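Local coordinates for 3-oxoacyl-(Acyl-carrier protein) synthase (Burkholderia xenovorans, PDB 4EFI), which probably condenses an acyl group with malonyl-ACP to form 3-oxoacyl-ACP, at residues V23-P27 and D175-M179; L91-T97 and L152-I158; L249-T253 and W336-A340. All blocks are in the same frame, centred on the assembly; numbering follows the deposited sequence.

Contact 1. Residues V23-P27 and D175-M179; sequences VSCVP and DAGTM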
ATOM      1  N   VAL A  23     -11.049   6.147   0.990  1.00 10.74           N
ATOM      2  CA  VAL A  23     -10.905   6.691   2.334  1.00 11.28           C
ATOM      3  C   VAL A  23      -9.785   5.949   3.073  1.00 10.18           C
ATOM      4  O   VAL A  23      -9.692   4.701   2.999  1.00 11.54           O
ATOM      5  CB  VAL A  23     -12.206   6.581   3.150  1.00 12.19           C
ATOM      6  CG1 VAL A  23     -12.013   7.039   4.586  1.00 12.11           C
ATOM      7  CG2 VAL A  23     -13.307   7.389   2.488  1.00 13.38           C
ATOM      8  N   SER A  24      -8.984   6.688   3.819  1.00 10.06           N
ATOM      9  CA  SER A  24      -7.950   6.114   4.684  1.00 10.21           C
ATOM     10  C   SER A  24      -8.326   6.366   6.126  1.00 11.75           C
ATOM     11  O   SER A  24      -8.866   7.438   6.444  1.00 12.83           O
ATOM     12  CB  SER A  24      -6.595   6.761   4.423  1.00 11.92           C
ATOM     13  OG  SER A  24      -6.183   6.600   3.080  1.00 13.75           O
ATOM     14  N   CYS A  25      -7.991   5.429   6.997  1.00 10.71           N
ATOM     15  CA  CYS A  25      -8.160   5.578   8.441  1.00 11.10           C
ATOM     16  C   CYS A  25      -6.837   5.245   9.116  1.00 11.59           C
ATOM     17  O   CYS A  25      -6.254   4.161   8.913  1.00 12.62           O
ATOM     18  CB  CYS A  25      -9.252   4.643   8.970  1.00 11.53           C
ATOM     19  SG  CYS A  25      -9.499   4.773  10.763  1.00 13.72           S
ATOM     20  N   VAL A  26      -6.339   6.168   9.923  1.00 11.31           N
ATOM     21  CA  VAL A  26      -5.106   5.989  10.678  1.00 11.97           C
ATOM     22  C   VAL A  26      -5.391   5.979  12.177  1.00 12.20           C
ATOM     23  O   VAL A  26      -6.342   6.600  12.644  1.00 13.00           O
ATOM     24  CB  VAL A  26      -4.058   7.079  10.364  1.00 12.19           C
ATOM     25  CG1 VAL A  26      -3.627   6.969   8.932  1.00 13.88           C
ATOM     26  CG2 VAL A  26      -4.584   8.509  10.678  1.00 14.51           C
ATOM     27  N   PRO A  27      -4.574   5.269  12.961  1.00 11.94           N
ATOM     28  CA  PRO A  27      -4.687   5.374  14.419  1.00 12.24           C
ATOM     29  C   PRO A  27      -4.565   6.819  14.861  1.00 12.30           C
ATOM     30  O   PRO A  27      -3.769   7.583  14.343  1.00 13.19           O
ATOM     31  CB  PRO A  27      -3.511   4.513  14.924  1.00 12.92           C
ATOM     32  CG  PRO A  27      -3.321   3.514  13.843  1.00 12.53           C
ATOM     33  CD  PRO A  27      -3.551   4.298  12.563  1.00 12.13           C
ATOM     34  N   ASP A 175       1.230   2.824  10.757  1.00 11.60           N
ATOM     35  CA  ASP A 175       0.056   2.000  10.501  1.00 10.80           C
ATOM     36  C   ASP A 175      -1.050   2.788   9.801  1.00 11.03           C
ATOM     37  O   ASP A 175      -1.259   3.964  10.086  1.00 11.87           O
ATOM     38  CB  ASP A 175      -0.486   1.443  11.816  1.00 11.10           C
ATOM     39  CG  ASP A 175       0.507   0.547  12.528  1.00 11.03           C
ATOM     40  OD1 ASP A 175       1.415   0.011  11.865  1.00 12.04           O
ATOM     41  OD2 ASP A 175       0.369   0.372  13.752  1.00 12.23           O
ATOM     42  N   ALA A 176      -1.721   2.146   8.850  1.00 11.45           N
ATOM     43  CA  ALA A 176      -2.895   2.723   8.209  1.00 12.07           C
ATOM     44  C   ALA A 176      -3.765   1.636   7.589  1.00 12.08           C
ATOM     45  O   ALA A 176      -3.275   0.570   7.238  1.00 11.89           O
ATOM     46  CB  ALA A 176      -2.473   3.725   7.147  1.00 12.41           C
ATOM     47  N   GLY A 177      -5.048   1.935   7.422  1.00 12.49           N
ATOM     48  CA  GLY A 177      -5.965   1.069   6.705  1.00 12.14           C
ATOM     49  C   GLY A 177      -6.768   1.901   5.724  1.00 12.25           C
ATOM     50  O   GLY A 177      -7.038   3.067   5.987  1.00 15.97           O
ATOM     51  N   THR A 178      -7.147   1.317   4.592  1.00 11.31           N
ATOM     52  CA  THR A 178      -7.844   2.080   3.555  1.00 11.14           C
ATOM     53  C   THR A 178      -8.922   1.238   2.916  1.00 11.10           C
ATOM     54  O   THR A 178      -8.890   0.001   2.935  1.00 11.56           O
ATOM     55  CB  THR A 178      -6.875   2.563   2.462  1.00 10.79           C
ATOM     56  OG1 THR A 178      -6.455   1.465   1.637  1.00 11.52           O
ATOM     57  CG2 THR A 178      -5.661   3.248   3.057  1.00 12.36           C
ATOM     58  N   MET A 179      -9.918   1.927   2.365  1.00 11.00           N
ATOM     59  CA  MET A 179     -10.938   1.296   1.550  1.00 10.91           C
ATOM     60  C   MET A 179     -11.086   2.078   0.254  1.00 11.11           C
ATOM     61  O   MET A 179     -11.265   3.289   0.295  1.00 12.24           O
ATOM     62  CB  MET A 179     -12.283   1.195   2.299  1.00 12.49           C
ATOM     63  CG  MET A 179     -13.266   0.238   1.620  1.00 11.73           C
ATOM     64  SD  MET A 179     -12.830  -1.509   1.900  1.00 12.02           S
ATOM     65  CE  MET A 179     -13.571  -1.771   3.497  1.00 12.83           C
TER

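Contact 2. Residues L91-T97 and L152-I158; sequences LIFVSQT and LAVGDTI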
ATOM      1  N   LEU A  91     -15.414  -8.080  -1.794  1.00 11.87           N
ATOM      2  CA  LEU A  91     -14.503  -7.391  -0.899  1.00 12.14           C
ATOM      3  C   LEU A  91     -13.190  -8.164  -0.891  1.00 13.21           C
ATOM      4  O   LEU A  91     -13.145  -9.362  -0.574  1.00 13.07           O
ATOM      5  CB  LEU A  91     -15.060  -7.309   0.525  1.00 13.58           C
ATOM      6  CG  LEU A  91     -14.194  -6.452   1.460  1.00 15.08           C
ATOM      7  CD1 LEU A  91     -14.994  -5.607   2.428  1.00 14.92           C
ATOM      8  CD2 LEU A  91     -13.173  -7.304   2.193  1.00 14.28           C
ATOM      9  N   ILE A  92     -12.121  -7.463  -1.251  1.00 11.39           N
ATOM     10  CA  ILE A  92     -10.783  -8.032  -1.235  1.00 11.43           C
ATOM     11  C   ILE A  92      -9.987  -7.357  -0.139  1.00 11.32           C
ATOM     12  O   ILE A  92      -9.903  -6.132  -0.126  1.00 12.13           O
ATOM     13  CB  ILE A  92     -10.105  -7.794  -2.587  1.00 12.17           C
ATOM     14  CG1 ILE A  92     -10.962  -8.363  -3.729  1.00 15.38           C
ATOM     15  CG2 ILE A  92      -8.715  -8.437  -2.598  1.00 15.08           C
ATOM     16  CD1 ILE A  92     -10.399  -8.088  -5.129  1.00 18.24           C
ATOM     17  N   PHE A  93      -9.439  -8.143   0.779  1.00 11.09           N
ATOM     18  CA  PHE A  93      -8.628  -7.633   1.895  1.00 11.08           C
ATOM     19  C   PHE A  93      -7.170  -7.962   1.642  1.00 11.27           C
ATOM     20  O   PHE A  93      -6.760  -9.139   1.678  1.00 12.89           O
ATOM     21  CB  PHE A  93      -9.115  -8.256   3.224  1.00 11.38           C
ATOM     22  CG  PHE A  93      -8.328  -7.810   4.453  1.00 11.94           C
ATOM     23  CD1 PHE A  93      -8.316  -6.494   4.849  1.00 13.03           C
ATOM     24  CD2 PHE A  93      -7.627  -8.719   5.217  1.00 13.21           C
ATOM     25  CE1 PHE A  93      -7.612  -6.093   5.997  1.00 13.37           C
ATOM     26  CE2 PHE A  93      -6.922  -8.326   6.344  1.00 13.37           C
ATOM     27  CZ  PHE A  93      -6.934  -7.028   6.742  1.00 12.31           C
ATOM     28  N   VAL A  94      -6.386  -6.939   1.348  1.00 10.98           N
ATOM     29  CA  VAL A  94      -4.956  -7.076   1.093  1.00 11.63           C
ATOM     30  C   VAL A  94      -4.224  -6.567   2.318  1.00 11.88           C
ATOM     31  O   VAL A  94      -4.378  -5.386   2.694  1.00 12.47           O
ATOM     32  CB  VAL A  94      -4.526  -6.275  -0.134  1.00 13.42           C
ATOM     33  CG1 VAL A  94      -3.012  -6.412  -0.348  1.00 13.95           C
ATOM     34  CG2 VAL A  94      -5.311  -6.751  -1.350  1.00 14.82           C
ATOM     35  N   SER A  95      -3.465  -7.455   2.953  1.00 10.81           N
ATOM     36  CA  SER A  95      -2.816  -7.144   4.206  1.00 11.94           C
ATOM     37  C   SER A  95      -1.833  -8.240   4.567  1.00 12.46           C
ATOM     38  O   SER A  95      -1.975  -9.389   4.123  1.00 13.67           O
ATOM     39  CB  SER A  95      -3.841  -7.045   5.321  1.00 13.01           C
ATOM     40  OG  SER A  95      -3.252  -6.667   6.572  1.00 12.78           O
ATOM     41  N   GLN A  96      -0.838  -7.892   5.372  1.00 11.75           N
ATOM     42  CA  GLN A  96       0.076  -8.858   5.967  1.00 11.22           C
ATOM     43  C   GLN A  96      -0.214  -9.067   7.460  1.00 11.98           C
ATOM     44  O   GLN A  96       0.495  -9.832   8.105  1.00 12.48           O
ATOM     45  CB  GLN A  96       1.504  -8.369   5.773  1.00 12.55           C
ATOM     46  CG  GLN A  96       1.851  -8.221   4.310  1.00 15.02           C
ATOM     47  CD  GLN A  96       3.154  -7.513   4.066  1.00 15.88           C
ATOM     48  OE1 GLN A  96       4.066  -8.078   3.483  1.00 15.20           O
ATOM     49  NE2 GLN A  96       3.227  -6.271   4.477  1.00 16.06           N
ATOM     50  N   THR A  97      -1.239  -8.383   7.981  1.00 12.05           N
ATOM     51  CA  THR A  97      -1.526  -8.392   9.411  1.00 12.05           C
ATOM     52  C   THR A  97      -3.006  -8.693   9.691  1.00 13.14           C
ATOM     53  O   THR A  97      -3.712  -7.907  10.315  1.00 11.86           O
ATOM     54  CB  THR A  97      -1.009  -7.105  10.107  1.00 13.10           C
ATOM     55  OG1 THR A  97      -1.463  -5.929   9.401  1.00 12.74           O
ATOM     56  CG2 THR A  97       0.521  -7.111  10.148  1.00 14.11           C
ATOM     57  N   LEU A 152     -12.002  -2.612  -2.014  1.00 10.60           N
ATOM     58  CA  LEU A 152     -10.646  -3.037  -1.759  1.00 10.97           C
ATOM     59  C   LEU A 152     -10.223  -2.508  -0.412  1.00 10.54           C
ATOM     60  O   LEU A 152     -10.042  -1.295  -0.237  1.00 11.06           O
ATOM     61  CB  LEU A 152      -9.677  -2.526  -2.829  1.00 11.99           C
ATOM     62  CG  LEU A 152     -10.047  -2.776  -4.282  1.00 12.20           C
ATOM     63  CD1 LEU A 152      -9.046  -2.059  -5.170  1.00 13.77           C
ATOM     64  CD2 LEU A 152     -10.112  -4.252  -4.589  1.00 13.83           C
ATOM     65  N   ALA A 153     -10.075  -3.420   0.538  1.00 10.60           N
ATOM     66  CA  ALA A 153      -9.658  -3.097   1.895  1.00 10.85           C
ATOM     67  C   ALA A 153      -8.171  -3.388   1.971  1.00 11.34           C
ATOM     68  O   ALA A 153      -7.752  -4.550   1.965  1.00 11.80           O
ATOM     69  CB  ALA A 153     -10.428  -3.963   2.881  1.00 11.00           C
ATOM     70  N   VAL A 154      -7.334  -2.347   1.962  1.00 10.70           N
ATOM     71  CA  VAL A 154      -5.896  -2.496   1.844  1.00 11.19           C
ATOM     72  C   VAL A 154      -5.281  -1.799   3.057  1.00 11.90           C
ATOM     73  O   VAL A 154      -5.434  -0.581   3.233  1.00 12.11           O
ATOM     74  CB  VAL A 154      -5.366  -1.918   0.527  1.00 12.39           C
ATOM     75  CG1 VAL A 154      -3.835  -2.109   0.444  1.00 12.93           C
ATOM     76  CG2 VAL A 154      -6.093  -2.568  -0.647  1.00 11.72           C
ATOM     77  N   GLY A 155      -4.642  -2.566   3.935  1.00 12.34           N
ATOM     78  CA  GLY A 155      -4.188  -1.983   5.190  1.00 12.75           C
ATOM     79  C   GLY A 155      -3.214  -2.876   5.915  1.00 12.77           C
ATOM     80  O   GLY A 155      -3.082  -4.066   5.621  1.00 12.61           O
ATOM     81  N   ASP A 156      -2.532  -2.303   6.897  1.00 11.21           N
ATOM     82  CA  ASP A 156      -1.550  -3.061   7.662  1.00 11.92           C
ATOM     83  C   ASP A 156      -1.305  -2.368   8.986  1.00 13.43           C
ATOM     84  O   ASP A 156      -1.460  -1.135   9.099  1.00 14.64           O
ATOM     85  CB  ASP A 156      -0.210  -3.147   6.915  1.00 12.29           C
ATOM     86  CG  ASP A 156       0.106  -4.533   6.385  1.00 12.38           C
ATOM     87  OD1 ASP A 156      -0.379  -5.559   6.899  1.00 12.96           O
ATOM     88  OD2 ASP A 156       0.885  -4.583   5.414  1.00 16.73           O
ATOM     89  N   THR A 157      -0.884  -3.144   9.973  1.00 12.12           N
ATOM     90  CA  THR A 157      -0.337  -2.583  11.209  1.00 12.44           C
ATOM     91  C   THR A 157       1.059  -3.196  11.401  1.00 11.56           C
ATOM     92  O   THR A 157       1.290  -4.007  12.289  1.00 12.58           O
ATOM     93  CB  THR A 157      -1.211  -2.841  12.448  1.00 12.88           C
ATOM     94  OG1 THR A 157      -1.354  -4.245  12.654  1.00 12.95           O
ATOM     95  CG2 THR A 157      -2.596  -2.234  12.287  1.00 14.52           C
ATOM     96  N   ILE A 158       2.005  -2.808  10.552  1.00 12.52           N
ATOM     97  CA  ILE A 158       3.347  -3.376  10.620  1.00 14.03           C
ATOM     98  C   ILE A 158       4.016  -3.041  11.942  1.00 13.90           C
ATOM     99  O   ILE A 158       4.948  -3.737  12.366  1.00 13.71           O
ATOM    100  CB  ILE A 158       4.254  -2.908   9.455  1.00 15.55           C
ATOM    101  CG1 ILE A 158       3.694  -3.415   8.132  1.00 18.78           C
ATOM    102  CG2 ILE A 158       5.722  -3.333   9.656  1.00 16.58           C
ATOM    103  CD1 ILE A 158       3.527  -4.913   8.037  1.00 21.41           C
TER
HETATM  104  O   HOH W   1      -3.544  -5.853  12.179  1.00 12.51           O

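Contact 3. Residues L249-T253 and W336-A340; sequences LVSRT and WASAA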
ATOM      1  N   LEU A 249      10.278  -0.668 -14.515  1.00 17.52           N
ATOM      2  CA  LEU A 249       8.831  -0.722 -14.379  1.00 17.35           C
ATOM      3  C   LEU A 249       8.180   0.604 -14.777  1.00 16.18           C
ATOM      4  O   LEU A 249       7.190   0.624 -15.505  1.00 17.32           O
ATOM      5  CB  LEU A 249       8.474  -1.071 -12.938  1.00 15.30           C
ATOM      6  CG  LEU A 249       6.991  -1.046 -12.572  1.00 16.59           C
ATOM      7  CD1 LEU A 249       6.226  -2.128 -13.317  1.00 16.86           C
ATOM      8  CD2 LEU A 249       6.832  -1.182 -11.071  1.00 15.11           C
ATOM      9  N   VAL A 250       8.746   1.710 -14.307  1.00 17.09           N
ATOM     10  CA  VAL A 250       8.189   3.019 -14.608  1.00 17.56           C
ATOM     11  C   VAL A 250       8.249   3.265 -16.118  1.00 18.84           C
ATOM     12  O   VAL A 250       7.256   3.659 -16.731  1.00 19.36           O
ATOM     13  CB  VAL A 250       8.924   4.143 -13.846  1.00 18.41           C
ATOM     14  CG1 VAL A 250       8.468   5.518 -14.318  1.00 19.39           C
ATOM     15  CG2 VAL A 250       8.697   3.998 -12.341  1.00 17.63           C
ATOM     16  N   SER A 251       9.413   3.030 -16.712  0.74 19.02           N
ATOM     17  CA  SER A 251       9.590   3.264 -18.139  0.74 20.55           C
ATOM     18  C   SER A 251       8.563   2.485 -18.952  0.74 19.65           C
ATOM     19  O   SER A 251       7.875   3.033 -19.813  0.74 20.27           O
ATOM     20  CB  SER A 251      11.006   2.869 -18.564  0.74 21.90           C
ATOM     21  OG  SER A 251      11.195   3.055 -19.953  0.74 30.58           O
ATOM     22  N   ARG A 252       8.451   1.195 -18.667  1.00 18.59           N
ATOM     23  CA  ARG A 252       7.573   0.334 -19.467  1.00 18.61           C
ATOM     24  C   ARG A 252       6.108   0.684 -19.259  1.00 17.48           C
ATOM     25  O   ARG A 252       5.305   0.651 -20.199  1.00 18.50           O
ATOM     26  CB  ARG A 252       7.840  -1.146 -19.197  1.00 19.06           C
ATOM     27  CG  ARG A 252       7.031  -2.066 -20.082  1.00 18.58           C
ATOM     28  CD  ARG A 252       7.390  -1.972 -21.562  1.00 21.10           C
ATOM     29  NE  ARG A 252       6.471  -2.827 -22.317  1.00 20.93           N
ATOM     30  CZ  ARG A 252       6.121  -2.663 -23.577  1.00 23.00           C
ATOM     31  NH1 ARG A 252       6.640  -1.681 -24.301  1.00 24.86           N
ATOM     32  NH2 ARG A 252       5.250  -3.504 -24.124  1.00 22.25           N
ATOM     33  N   THR A 253       5.766   1.049 -18.023  1.00 17.04           N
ATOM     34  CA  THR A 253       4.403   1.468 -17.714  1.00 17.84           C
ATOM     35  C   THR A 253       4.033   2.688 -18.546  1.00 18.24           C
ATOM     36  O   THR A 253       2.950   2.748 -19.153  1.00 19.25           O
ATOM     37  CB  THR A 253       4.238   1.781 -16.212  1.00 18.33           C
ATOM     38  OG1 THR A 253       4.475   0.586 -15.452  1.00 17.49           O
ATOM     39  CG2 THR A 253       2.839   2.284 -15.927  1.00 19.36           C
ATOM     40  N   TRP A 336       6.654  -6.472  -7.465  1.00 13.18           N
ATOM     41  CA  TRP A 336       6.522  -5.087  -7.909  1.00 13.29           C
ATOM     42  C   TRP A 336       5.323  -4.974  -8.834  1.00 13.94           C
ATOM     43  O   TRP A 336       4.950  -5.939  -9.506  1.00 14.20           O
ATOM     44  CB  TRP A 336       7.799  -4.599  -8.602  1.00 13.84           C
ATOM     45  CG  TRP A 336       8.219  -5.387  -9.787  1.00 14.54           C
ATOM     46  CD1 TRP A 336       7.970  -5.081 -11.085  1.00 15.75           C
ATOM     47  CD2 TRP A 336       8.994  -6.594  -9.807  1.00 15.35           C
ATOM     48  NE1 TRP A 336       8.510  -6.029 -11.917  1.00 16.66           N
ATOM     49  CE2 TRP A 336       9.178  -6.953 -11.156  1.00 15.68           C
ATOM     50  CE3 TRP A 336       9.564  -7.399  -8.807  1.00 15.52           C
ATOM     51  CZ2 TRP A 336       9.859  -8.115 -11.540  1.00 16.65           C
ATOM     52  CZ3 TRP A 336      10.265  -8.530  -9.187  1.00 16.34           C
ATOM     53  CH2 TRP A 336      10.409  -8.879 -10.542  1.00 18.11           C
ATOM     54  N   ALA A 337       4.696  -3.804  -8.874  1.00 12.82           N
ATOM     55  CA  ALA A 337       3.474  -3.661  -9.651  1.00 13.90           C
ATOM     56  C   ALA A 337       3.190  -2.201  -9.929  1.00 12.76           C
ATOM     57  O   ALA A 337       3.487  -1.328  -9.096  1.00 13.50           O
ATOM     58  CB  ALA A 337       2.296  -4.313  -8.947  1.00 13.56           C
ATOM     59  N   SER A 338       2.622  -1.929 -11.097  1.00 12.26           N
ATOM     60  CA  SER A 338       2.213  -0.575 -11.463  1.00 11.87           C
ATOM     61  C   SER A 338       0.774  -0.517 -11.927  1.00 13.05           C
ATOM     62  O   SER A 338       0.180  -1.520 -12.327  1.00 13.54           O
ATOM     63  CB  SER A 338       3.097  -0.035 -12.578  1.00 13.00           C
ATOM     64  OG  SER A 338       2.860  -0.798 -13.746  1.00 14.85           O
ATOM     65  N   ALA A 339       0.214   0.696 -11.870  1.00 12.23           N
ATOM     66  CA  ALA A 339      -1.079   1.023 -12.464  1.00 12.60           C
ATOM     67  C   ALA A 339      -0.951   2.391 -13.100  1.00 13.25           C
ATOM     68  O   ALA A 339      -0.343   3.298 -12.519  1.00 15.25           O
ATOM     69  CB  ALA A 339      -2.166   1.043 -11.417  1.00 13.22           C
ATOM     70  N   ALA A 340      -1.535   2.560 -14.267  1.00 13.28           N
ATOM     71  CA  ALA A 340      -1.581   3.856 -14.913  1.00 13.55           C
ATOM     72  C   ALA A 340      -2.979   4.024 -15.442  1.00 13.28           C
ATOM     73  O   ALA A 340      -3.439   3.230 -16.245  1.00 14.94           O
ATOM     74  CB  ALA A 340      -0.592   3.933 -16.051  1.00 15.84           C
TER

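Contact 1. Residues V23-P27 and D175-M179
Start at Asp-175: its backbone O lies 3.4 Å from Pro-27 CD, while its carboxylate turns to Ser-159 and the backbone N of Ala-60. Ala-176 follows, its CB 3.9 Å from Val-26 CG1, and Leu-308 of helix 305-313 packs on both residues. Gly-177 and Cys-25 form a hydrogen-bonded pair: Cys-25 N donates to Gly-177 O (2.7 Å) and Gly-177 N to Cys-25 O (2.9 Å). Thr-178 sits opposite Ser-24 in a non-hydrogen-bonded pair, Thr-178 CG2 3.4 Å from Ser-24 OG; the hydroxyls bond elsewhere, Ser-24 to Thr-311 and Thr-178 to Val-154 O. At Met-179 the second hydrogen-bonded pair closes, with Val-23 N to Met-179 O and Met-179 N to Val-23 O both 2.9 Å. Val-23 and Met-179 share the face covered by Leu-77 of helix 66-81. Strands 17-26 and 176-184 thus pair antiparallel inside the six-stranded mixed sheet. Since four nearly linear backbone bonds carry it, the join depends chiefly on main-chain register, both faces packing on helices.

Contact 2. Residues L91-T97 and L152-I158
Two parallel strands pair here: Ala-153 N donates to Ile-92 O and Val-94 N to Ala-153 O (both 2.8 Å), and Gly-155 N to Val-94 O (3.1 Å). Ile-92 and Leu-152, both m then t, bring Ile-92 CD1 within 3.9 Å of Leu-152 CD2; Val-94 and Val-154, both t, continue this face, where Ile-92, Val-94 and Leu-152 pack on helix 130-143. On the other face Phe-93, also t, lays CD1 3.8 Å from Ala-153 CB, and both residues meet Cys-70 of helix 66-81. Asp-156 takes an off-rotamer chi1 of -110° that carries its carboxylate to residues 96-97: OD1 accepts from Gln-96 N and Thr-97 OG1, each at 2.8 Å, and OD2 from Gln-96 NE2 at 3.0 Å. Thr-97, in the p rotamer, also accepts from Thr-157 N at OG1 (2.9 Å), while Ser-95 OG receives Thr-97 N (3.0 Å) in an ST turn. Parallel central strands with helices on each face are characteristic of the layered alpha/beta core of the thiolase fold.

Contact 3. Residues L249-T253 and W336-A340
Leu-249, Thr-253 and Ser-338 have the most surface covered where helix 235-257 lies against strand 335-343, the two short segments inclined at 32° with their axes 9.1 Å apart. The CA-to-CB bond of Leu-249 points toward the strand. Its CD1 comes 3.6 Å from Ser-338 OG, and its CD2 rests 3.9 Å from Ala-337 O and 4.1 Å from Trp-336 CD1, touching the indole at its edge; the Trp-336 ring nitrogen itself bonds to Ala-8 O. One helical turn on, Thr-253 also faces the sheet. In the m rotamer its OG1 turns back to donate to Leu-249 O (2.7 Å), the same carbonyl that accepts Thr-253 N at 2.9 Å, and its CG2 packs 3.8 Å from Ala-340 CB. Ser-338, with a p rotamer, donates from OG to Thr-253 OG1 at 2.7 Å. Phe-328 and Ile-194 on the neighbouring strands pack against Leu-249 and Thr-253, so helix 235-257 covers the five-stranded sheet, consistent with a helical layer of the thiolase fold. The hydroxyls thus form a hydrogen-bond chain, Ser-338 to Thr-253 to the Leu-249 carbonyl, a polar link that ties strand to helix backbone within an otherwise largely apolar interface.

In the fold
Contacts 1 and 2 belong to one six-stranded mixed sheet and adjoin in it: strands 149-156 and 176-184 are neighbours, so 90-94, 149-156, 176-184 and 17-26 run in that order across the sheet. Their centres lie 10 Å apart. Along the chain, both segments of contact 2 fall between those of contact 1. Contact 3 comes later, joining helix 235-257 to the other, five-stranded sheet; its centre is 24 Å from that of contact 1 and 21 Å from that of contact 2. Helix 130-143 lies between, packing on contact 2 and on Ala-337 of contact 3. Two sheets with helices between and outside them fit the five-layered thiolase fold.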